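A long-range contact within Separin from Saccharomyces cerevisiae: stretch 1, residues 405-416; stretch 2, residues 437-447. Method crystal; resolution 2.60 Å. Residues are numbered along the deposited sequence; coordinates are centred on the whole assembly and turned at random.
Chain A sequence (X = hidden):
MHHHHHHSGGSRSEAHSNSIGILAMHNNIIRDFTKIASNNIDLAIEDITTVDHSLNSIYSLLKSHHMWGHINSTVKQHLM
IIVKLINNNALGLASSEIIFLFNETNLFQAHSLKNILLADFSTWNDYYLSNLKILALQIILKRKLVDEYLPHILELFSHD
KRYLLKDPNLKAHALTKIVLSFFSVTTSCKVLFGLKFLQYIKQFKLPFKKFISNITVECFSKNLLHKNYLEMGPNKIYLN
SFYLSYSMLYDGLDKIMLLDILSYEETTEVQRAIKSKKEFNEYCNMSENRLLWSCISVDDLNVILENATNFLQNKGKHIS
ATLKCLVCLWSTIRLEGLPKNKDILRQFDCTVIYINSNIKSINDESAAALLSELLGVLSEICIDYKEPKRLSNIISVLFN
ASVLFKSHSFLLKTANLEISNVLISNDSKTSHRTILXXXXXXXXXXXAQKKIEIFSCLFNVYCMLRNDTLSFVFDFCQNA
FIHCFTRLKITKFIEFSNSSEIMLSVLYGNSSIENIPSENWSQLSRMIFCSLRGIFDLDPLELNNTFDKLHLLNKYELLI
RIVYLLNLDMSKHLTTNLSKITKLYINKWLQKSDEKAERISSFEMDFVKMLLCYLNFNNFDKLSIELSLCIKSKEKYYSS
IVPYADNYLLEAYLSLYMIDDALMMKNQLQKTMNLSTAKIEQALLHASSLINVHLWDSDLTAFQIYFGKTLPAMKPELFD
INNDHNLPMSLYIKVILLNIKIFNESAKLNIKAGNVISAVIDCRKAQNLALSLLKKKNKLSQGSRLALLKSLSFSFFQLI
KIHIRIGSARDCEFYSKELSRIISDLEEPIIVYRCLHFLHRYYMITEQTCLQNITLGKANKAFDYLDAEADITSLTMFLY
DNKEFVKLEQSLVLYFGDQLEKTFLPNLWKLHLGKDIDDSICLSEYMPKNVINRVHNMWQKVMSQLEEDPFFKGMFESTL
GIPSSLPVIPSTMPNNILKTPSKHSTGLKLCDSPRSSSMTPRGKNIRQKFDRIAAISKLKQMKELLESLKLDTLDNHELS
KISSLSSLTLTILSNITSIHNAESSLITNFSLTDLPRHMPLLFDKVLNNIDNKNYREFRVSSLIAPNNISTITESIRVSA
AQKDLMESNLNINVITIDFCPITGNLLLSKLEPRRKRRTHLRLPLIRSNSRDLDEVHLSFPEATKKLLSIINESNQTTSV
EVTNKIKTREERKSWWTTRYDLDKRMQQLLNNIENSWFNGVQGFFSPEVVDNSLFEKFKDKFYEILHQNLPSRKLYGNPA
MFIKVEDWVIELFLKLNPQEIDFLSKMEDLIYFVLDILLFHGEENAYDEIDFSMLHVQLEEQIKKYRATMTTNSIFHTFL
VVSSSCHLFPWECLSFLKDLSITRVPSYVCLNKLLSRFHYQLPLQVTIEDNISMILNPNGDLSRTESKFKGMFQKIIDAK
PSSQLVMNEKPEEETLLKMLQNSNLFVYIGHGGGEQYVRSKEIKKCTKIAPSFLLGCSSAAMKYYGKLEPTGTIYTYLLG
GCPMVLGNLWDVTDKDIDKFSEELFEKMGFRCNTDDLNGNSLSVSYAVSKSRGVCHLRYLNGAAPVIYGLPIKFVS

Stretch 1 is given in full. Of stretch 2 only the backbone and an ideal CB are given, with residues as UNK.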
ATOM      1  N   PHE A 405      -5.763  29.535  45.622  1.00 72.94           N
ATOM      2  CA  PHE A 405      -5.249  30.886  45.829  1.00 77.08           C
ATOM      3  C   PHE A 405      -4.982  31.544  44.495  1.00 74.01           C
ATOM      4  O   PHE A 405      -4.750  32.747  44.409  1.00 75.23           O
ATOM      5  CB  PHE A 405      -3.961  30.877  46.655  1.00 74.87           C
ATOM      6  CG  PHE A 405      -4.128  30.327  48.032  1.00 76.13           C
ATOM      7  CD1 PHE A 405      -5.370  30.303  48.637  1.00 78.88           C
ATOM      8  CD2 PHE A 405      -3.038  29.835  48.726  1.00 74.41           C
ATOM      9  CE1 PHE A 405      -5.523  29.800  49.912  1.00 82.75           C
ATOM     10  CE2 PHE A 405      -3.185  29.333  49.997  1.00 74.75           C
ATOM     11  CZ  PHE A 405      -4.430  29.316  50.593  1.00 79.94           C
ATOM     12  N   LYS A 406      -5.010  30.734  43.453  1.00 74.84           N
ATOM     13  CA  LYS A 406      -4.611  31.189  42.140  1.00 75.50           C
ATOM     14  C   LYS A 406      -3.213  31.822  42.197  1.00 72.86           C
ATOM     15  O   LYS A 406      -3.022  32.944  41.735  1.00 71.22           O
ATOM     16  CB  LYS A 406      -5.636  32.183  41.574  1.00 76.43           C
ATOM     17  CG  LYS A 406      -7.076  31.667  41.591  1.00 77.26           C
ATOM     18  CD  LYS A 406      -7.979  32.419  40.606  1.00 81.21           C
ATOM     19  CE  LYS A 406      -9.427  31.951  40.714  1.00 84.37           C
ATOM     20  NZ  LYS A 406      -9.969  32.145  42.109  1.00 90.04           N
ATOM     21  N   SER A 407      -2.239  31.080  42.724  1.00 67.41           N
ATOM     22  CA  SER A 407      -0.898  31.610  42.953  1.00 64.77           C
ATOM     23  C   SER A 407       0.184  30.874  42.208  1.00 67.44           C
ATOM     24  O   SER A 407       0.385  29.688  42.426  1.00 64.17           O
ATOM     25  CB  SER A 407      -0.549  31.567  44.437  1.00 69.98           C
ATOM     26  OG  SER A 407       0.863  31.598  44.615  1.00 68.46           O
ATOM     27  N   HIS A 408       0.922  31.583  41.366  1.00 62.11           N
ATOM     28  CA  HIS A 408       2.080  30.974  40.735  1.00 59.07           C
ATOM     29  C   HIS A 408       3.169  30.617  41.755  1.00 64.86           C
ATOM     30  O   HIS A 408       3.963  29.697  41.517  1.00 66.74           O
ATOM     31  CB  HIS A 408       2.660  31.890  39.664  1.00 57.57           C
ATOM     32  CG  HIS A 408       3.582  31.190  38.718  1.00 67.15           C
ATOM     33  ND1 HIS A 408       4.920  31.499  38.611  1.00 61.60           N
ATOM     34  CD2 HIS A 408       3.357  30.184  37.839  1.00 66.03           C
ATOM     35  CE1 HIS A 408       5.480  30.724  37.702  1.00 58.48           C
ATOM     36  NE2 HIS A 408       4.553  29.921  37.216  1.00 66.86           N
ATOM     37  N   SER A 409       3.212  31.340  42.875  1.00 62.02           N
ATOM     38  CA  SER A 409       4.222  31.085  43.892  1.00 60.81           C
ATOM     39  C   SER A 409       4.067  29.702  44.495  1.00 63.65           C
ATOM     40  O   SER A 409       5.038  28.950  44.589  1.00 63.85           O
ATOM     41  CB  SER A 409       4.168  32.138  44.989  1.00 66.98           C
ATOM     42  OG  SER A 409       4.542  33.395  44.469  1.00 75.63           O
ATOM     43  N   PHE A 410       2.850  29.354  44.891  1.00 68.34           N
ATOM     44  CA  PHE A 410       2.597  28.003  45.385  1.00 68.39           C
ATOM     45  C   PHE A 410       2.901  26.926  44.343  1.00 64.70           C
ATOM     46  O   PHE A 410       3.407  25.859  44.684  1.00 63.05           O
ATOM     47  CB  PHE A 410       1.156  27.874  45.864  1.00 69.49           C
ATOM     48  CG  PHE A 410       0.964  28.299  47.273  1.00 69.72           C
ATOM     49  CD1 PHE A 410       1.161  27.398  48.311  1.00 73.64           C
ATOM     50  CD2 PHE A 410       0.613  29.607  47.575  1.00 71.40           C
ATOM     51  CE1 PHE A 410       0.992  27.793  49.635  1.00 80.14           C
ATOM     52  CE2 PHE A 410       0.440  30.015  48.900  1.00 71.01           C
ATOM     53  CZ  PHE A 410       0.633  29.107  49.932  1.00 75.71           C
ATOM     54  N   LEU A 411       2.605  27.207  43.078  1.00 66.45           N
ATOM     55  CA  LEU A 411       2.805  26.213  42.031  1.00 63.95           C
ATOM     56  C   LEU A 411       4.291  26.004  41.816  1.00 63.14           C
ATOM     57  O   LEU A 411       4.748  24.869  41.688  1.00 59.32           O
ATOM     58  CB  LEU A 411       2.127  26.626  40.721  1.00 62.03           C
ATOM     59  CG  LEU A 411       2.214  25.590  39.602  1.00 58.55           C
ATOM     60  CD1 LEU A 411       1.547  24.306  40.053  1.00 56.79           C
ATOM     61  CD2 LEU A 411       1.584  26.106  38.318  1.00 60.07           C
ATOM     62  N   LEU A 412       5.050  27.097  41.781  1.00 60.69           N
ATOM     63  CA  LEU A 412       6.499  26.979  41.704  1.00 58.87           C
ATOM     64  C   LEU A 412       6.998  26.199  42.913  1.00 59.52           C
ATOM     65  O   LEU A 412       7.869  25.338  42.788  1.00 64.46           O
ATOM     66  CB  LEU A 412       7.169  28.348  41.623  1.00 61.04           C
ATOM     67  CG  LEU A 412       7.208  28.991  40.236  1.00 65.22           C
ATOM     68  CD1 LEU A 412       7.622  30.448  40.327  1.00 63.17           C
ATOM     69  CD2 LEU A 412       8.141  28.229  39.323  1.00 59.72           C
ATOM     70  N   LYS A 413       6.417  26.456  44.078  1.00 60.42           N
ATOM     71  CA  LYS A 413       6.838  25.721  45.261  1.00 63.94           C
ATOM     72  C   LYS A 413       6.466  24.241  45.136  1.00 59.89           C
ATOM     73  O   LYS A 413       7.204  23.356  45.563  1.00 60.99           O
ATOM     74  CB  LYS A 413       6.233  26.331  46.530  1.00 69.39           C
ATOM     75  CG  LYS A 413       7.120  26.147  47.755  1.00 67.33           C
ATOM     76  CD  LYS A 413       6.396  26.445  49.048  1.00 73.91           C
ATOM     77  CE  LYS A 413       7.328  26.279  50.275  1.00 77.29           C
ATOM     78  NZ  LYS A 413       7.972  24.916  50.304  1.00 72.13           N
ATOM     79  N   THR A 414       5.323  23.980  44.524  1.00 64.46           N
ATOM     80  CA  THR A 414       4.868  22.618  44.289  1.00 64.68           C
ATOM     81  C   THR A 414       5.801  21.844  43.347  1.00 62.95           C
ATOM     82  O   THR A 414       6.278  20.762  43.695  1.00 63.76           O
ATOM     83  CB  THR A 414       3.443  22.624  43.711  1.00 68.05           C
ATOM     84  OG1 THR A 414       2.552  23.224  44.664  1.00 69.74           O
ATOM     85  CG2 THR A 414       2.978  21.196  43.361  1.00 62.54           C
ATOM     86  N   ALA A 415       6.046  22.399  42.161  1.00 60.84           N
ATOM     87  CA  ALA A 415       6.982  21.835  41.192  1.00 56.01           C
ATOM     88  C   ALA A 415       8.310  21.452  41.830  1.00 61.49           C
ATOM     89  O   ALA A 415       8.810  20.338  41.664  1.00 63.05           O
ATOM     90  CB  ALA A 415       7.220  22.831  40.055  1.00 63.45           C
ATOM     91  N   ASN A 416       8.886  22.382  42.575  1.00 62.14           N
ATOM     92  CA  ASN A 416      10.200  22.145  43.141  1.00 56.74           C
ATOM     93  C   ASN A 416      10.217  21.047  44.187  1.00 57.47           C
ATOM     94  O   ASN A 416      11.174  20.291  44.270  1.00 53.10           O
ATOM     95  CB  ASN A 416      10.756  23.425  43.726  1.00 61.12           C
ATOM     96  CG  ASN A 416      12.248  23.487  43.616  1.00 59.05           C
ATOM     97  OD1 ASN A 416      12.840  22.890  42.723  1.00 52.67           O
ATOM     98  ND2 ASN A 416      12.876  24.198  44.537  1.00 60.85           N
ATOM     99  N   UNK A 437       2.385  14.178  36.488  1.00 67.55           N
ATOM    100  CA  UNK A 437       2.116  15.201  37.507  1.00 66.54           C
ATOM    101  C   UNK A 437       2.348  16.592  36.949  1.00 60.23           C
ATOM    102  O   UNK A 437       1.510  17.478  37.095  1.00 57.40           O
ATOM    103  CB  UNK A 437       2.994  14.980  38.740  1.00 66.54           C
ATOM    104  N   UNK A 438       3.502  16.769  36.308  1.00 58.96           N
ATOM    105  CA  UNK A 438       3.896  18.059  35.781  1.00 57.98           C
ATOM    106  C   UNK A 438       2.953  18.463  34.662  1.00 60.66           C
ATOM    107  O   UNK A 438       2.741  19.650  34.414  1.00 64.22           O
ATOM    108  CB  UNK A 438       5.343  18.027  35.286  1.00 57.98           C
ATOM    109  N   UNK A 439       2.352  17.475  34.012  1.00 66.14           N
ATOM    110  CA  UNK A 439       1.261  17.757  33.099  1.00 66.86           C
ATOM    111  C   UNK A 439       0.147  18.515  33.831  1.00 66.72           C
ATOM    112  O   UNK A 439      -0.343  19.523  33.334  1.00 67.03           O
ATOM    113  CB  UNK A 439       0.725  16.461  32.489  1.00 66.86           C
ATOM    114  N   UNK A 440      -0.234  18.061  35.020  1.00 69.49           N
ATOM    115  CA  UNK A 440      -1.355  18.693  35.708  1.00 65.66           C
ATOM    116  C   UNK A 440      -0.971  20.082  36.235  1.00 66.31           C
ATOM    117  O   UNK A 440      -1.782  21.005  36.147  1.00 68.46           O
ATOM    118  CB  UNK A 440      -1.835  17.806  36.859  1.00 65.66           C
ATOM    119  N   UNK A 441       0.252  20.232  36.766  1.00 65.88           N
ATOM    120  CA  UNK A 441       0.788  21.551  37.154  1.00 59.57           C
ATOM    121  C   UNK A 441       0.708  22.529  35.984  1.00 63.06           C
ATOM    122  O   UNK A 441       0.064  23.574  36.085  1.00 65.39           O
ATOM    123  CB  UNK A 441       2.236  21.426  37.633  1.00 59.57           C
ATOM    124  N   UNK A 442       1.368  22.169  34.878  1.00 65.19           N
ATOM    125  CA  UNK A 442       1.462  23.038  33.712  1.00 62.60           C
ATOM    126  C   UNK A 442       0.081  23.489  33.292  1.00 60.05           C
ATOM    127  O   UNK A 442      -0.158  24.674  33.091  1.00 65.19           O
ATOM    128  CB  UNK A 442       2.167  22.328  32.555  1.00 62.60           C
ATOM    129  N   UNK A 443      -0.840  22.541  33.223  1.00 63.85           N
ATOM    130  CA  UNK A 443      -2.227  22.846  32.944  1.00 65.73           C
ATOM    131  C   UNK A 443      -2.814  23.873  33.909  1.00 64.36           C
ATOM    132  O   UNK A 443      -3.649  24.677  33.515  1.00 70.20           O
ATOM    133  CB  UNK A 443      -3.054  21.560  32.991  1.00 65.73           C
ATOM    134  N   UNK A 444      -2.372  23.857  35.165  1.00 68.07           N
ATOM    135  CA  UNK A 444      -2.965  24.717  36.181  1.00 63.85           C
ATOM    136  C   UNK A 444      -2.345  26.121  36.193  1.00 64.38           C
ATOM    137  O   UNK A 444      -2.936  27.060  36.737  1.00 65.23           O
ATOM    138  CB  UNK A 444      -2.811  24.070  37.559  1.00 63.85           C
ATOM    139  N   UNK A 445      -1.176  26.263  35.568  1.00 63.99           N
ATOM    140  CA  UNK A 445      -0.461  27.537  35.555  1.00 62.46           C
ATOM    141  C   UNK A 445      -1.291  28.642  34.899  1.00 61.91           C
ATOM    142  O   UNK A 445      -1.996  28.397  33.915  1.00 67.45           O
ATOM    143  CB  UNK A 445       0.875  27.383  34.825  1.00 62.46           C
ATOM    144  N   UNK A 446      -1.162  29.854  35.436  1.00 61.20           N
ATOM    145  CA  UNK A 446      -2.037  30.988  35.137  1.00 58.29           C
ATOM    146  C   UNK A 446      -1.840  31.725  33.823  1.00 60.12           C
ATOM    147  O   UNK A 446      -2.643  32.596  33.492  1.00 62.81           O
ATOM    148  CB  UNK A 446      -1.890  32.012  36.265  1.00 58.29           C
ATOM    149  N   UNK A 447      -0.762  31.447  33.103  1.00 58.62           N
ATOM    150  CA  UNK A 447      -0.503  32.172  31.869  1.00 55.82           C
ATOM    151  C   UNK A 447       0.446  31.369  31.027  1.00 57.01           C
ATOM    152  O   UNK A 447       0.914  30.324  31.458  1.00 61.14           O
ATOM    153  CB  UNK A 447       0.062  33.567  32.144  1.00 55.82           C
TER

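Two helices pack nearly antiparallel, 168° between their directions, with axes 10.8 Å apart at closest approach. That spacing leaves room for side chains between the backbones, and stretch 1 offers a largely apolar stripe: Leu411, Thr414 and Ala415.

Position 437 has nothing of stretch 1 near its CB, so the contact sets no preference; it is Lys437.

At 438 the CB points sideways and is also out of reach, yet its CA is 7.3 Å from the CA of Ala415, whose small methyl leaves space. A long or broad apolar side chain could bridge the gap; leucine, methionine or an aromatic would serve. The residue is Phe438, whose ring end swings nearer: CE1 lies 3.6 Å from Ala415 CB, and CZ 3.6 Å from Ala415 O.

Positions 439 and 440 lie out of reach, so this contact sets no preference; they are Glu439 and Lys440.

At 441 the CB points toward stretch 1 and the ideal atom sits 3.8 Å from Leu411 CD1, with Thr414 and Ala415 further along. An apolar side chain is expected, leucine, methionine or phenylalanine alike. Phe441 takes chi1 m, setting one ring face beneath Thr414 CG2, 4.0 Å from the ring centroid: a CH-pi contact. Its CB packs on Leu411 CD1 at 3.8 Å, while Ala415 CA approaches CE2 at 4.2 Å.

Positions 442 and 443 point away, leaving the choice to other surroundings; they are Ile442 and Ser443, the latter bonding from OG to Glu439 O.

At 444 the CB points toward stretch 1, 4.9 Å from Leu411 CD2; a small residue such as alanine, serine or threonine would fit beside it, though the distance alone does not exclude a larger one. Ser444 turns its OG back to Phe441 O, a very short 2.4 Å hydrogen bond, which also leaves OG 3.8 Å from Leu411 CD1.

Position 445, with phi/psi of -60/144, has left the helix. Its ideal CB is 3.8 Å from Leu411 CD2 and 4.8 Å from His408 CD2, favouring something compact and apolar. Ala445 meets Leu411 CD2 with its CB at 3.8 Å; the same methyl lies 3.7 Å from Phe441 O.

At 446 the CB points toward stretch 1 but has nothing within 5.5 Å; beyond lies the Lys406 carbonyl. A long polar side chain, glutamine, lysine or arginine, could reach it. Gln446 does, placing NE2 2.8 Å from Lys406 O.

Position 447 points sideways, free of the contact, and precedes another helix; serine, threonine, aspartate or asparagine would suit an N-cap. Ser447 caps a backbone N just past the stretch.

Stretch 2, residues 437-447: KFEKFISSAQS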
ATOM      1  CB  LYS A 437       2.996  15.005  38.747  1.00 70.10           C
ATOM      2  CG  LYS A 437       2.531  13.921  39.685  1.00 70.55           C
ATOM      3  CD  LYS A 437       3.244  14.001  41.000  1.00 69.01           C
ATOM      4  CE  LYS A 437       2.540  13.168  42.053  1.00 77.43           C
ATOM      5  NZ  LYS A 437       2.886  13.632  43.447  1.00 84.26           N
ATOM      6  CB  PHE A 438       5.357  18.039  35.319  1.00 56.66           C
ATOM      7  CG  PHE A 438       6.328  18.662  36.329  1.00 61.97           C
ATOM      8  CD1 PHE A 438       6.619  20.025  36.297  1.00 60.50           C
ATOM      9  CD2 PHE A 438       6.936  17.888  37.302  1.00 65.58           C
ATOM     10  CE1 PHE A 438       7.501  20.594  37.203  1.00 63.04           C
ATOM     11  CE2 PHE A 438       7.821  18.453  38.215  1.00 62.60           C
ATOM     12  CZ  PHE A 438       8.102  19.808  38.167  1.00 63.29           C
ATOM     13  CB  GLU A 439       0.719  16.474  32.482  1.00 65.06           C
ATOM     14  CG  GLU A 439      -0.381  16.721  31.483  1.00 74.30           C
ATOM     15  CD  GLU A 439      -0.585  15.544  30.548  1.00 76.11           C
ATOM     16  OE1 GLU A 439      -0.414  14.392  31.006  1.00 73.68           O
ATOM     17  OE2 GLU A 439      -0.908  15.764  29.355  1.00 79.00           O
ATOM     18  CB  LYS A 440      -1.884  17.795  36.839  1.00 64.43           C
ATOM     19  CG  LYS A 440      -2.176  16.353  36.383  1.00 78.34           C
ATOM     20  CD  LYS A 440      -3.532  15.775  36.869  1.00 83.76           C
ATOM     21  CE  LYS A 440      -4.101  14.763  35.843  1.00 91.65           C
ATOM     22  NZ  LYS A 440      -5.494  14.241  36.185  1.00 99.86           N
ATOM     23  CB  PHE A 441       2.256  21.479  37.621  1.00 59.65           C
ATOM     24  CG  PHE A 441       2.512  20.498  38.732  1.00 59.91           C
ATOM     25  CD1 PHE A 441       1.494  20.082  39.577  1.00 57.33           C
ATOM     26  CD2 PHE A 441       3.786  19.994  38.931  1.00 57.98           C
ATOM     27  CE1 PHE A 441       1.745  19.176  40.581  1.00 55.19           C
ATOM     28  CE2 PHE A 441       4.038  19.086  39.939  1.00 59.79           C
ATOM     29  CZ  PHE A 441       3.016  18.677  40.759  1.00 58.30           C
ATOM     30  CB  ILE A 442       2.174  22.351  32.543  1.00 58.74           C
ATOM     31  CG1 ILE A 442       3.635  22.117  32.910  1.00 54.26           C
ATOM     32  CG2 ILE A 442       2.102  23.220  31.301  1.00 56.71           C
ATOM     33  CD1 ILE A 442       4.381  21.258  31.938  1.00 61.99           C
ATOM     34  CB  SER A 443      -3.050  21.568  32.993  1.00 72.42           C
ATOM     35  OG  SER A 443      -2.602  20.664  31.995  1.00 77.09           O
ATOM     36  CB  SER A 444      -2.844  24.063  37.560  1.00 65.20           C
ATOM     37  OG  SER A 444      -1.490  23.820  37.905  1.00 67.03           O
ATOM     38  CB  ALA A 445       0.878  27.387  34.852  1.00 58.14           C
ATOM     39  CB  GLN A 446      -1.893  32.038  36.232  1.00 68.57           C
ATOM     40  CG  GLN A 446      -1.684  31.475  37.599  1.00 75.96           C
ATOM     41  CD  GLN A 446      -2.989  31.056  38.216  1.00 79.01           C
ATOM     42  OE1 GLN A 446      -3.864  30.505  37.558  1.00 78.13           O
ATOM     43  NE2 GLN A 446      -3.140  31.345  39.475  1.00 83.20           N
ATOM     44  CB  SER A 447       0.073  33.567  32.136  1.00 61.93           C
ATOM     45  OG  SER A 447       1.480  33.535  32.327  1.00 65.32           O
TER
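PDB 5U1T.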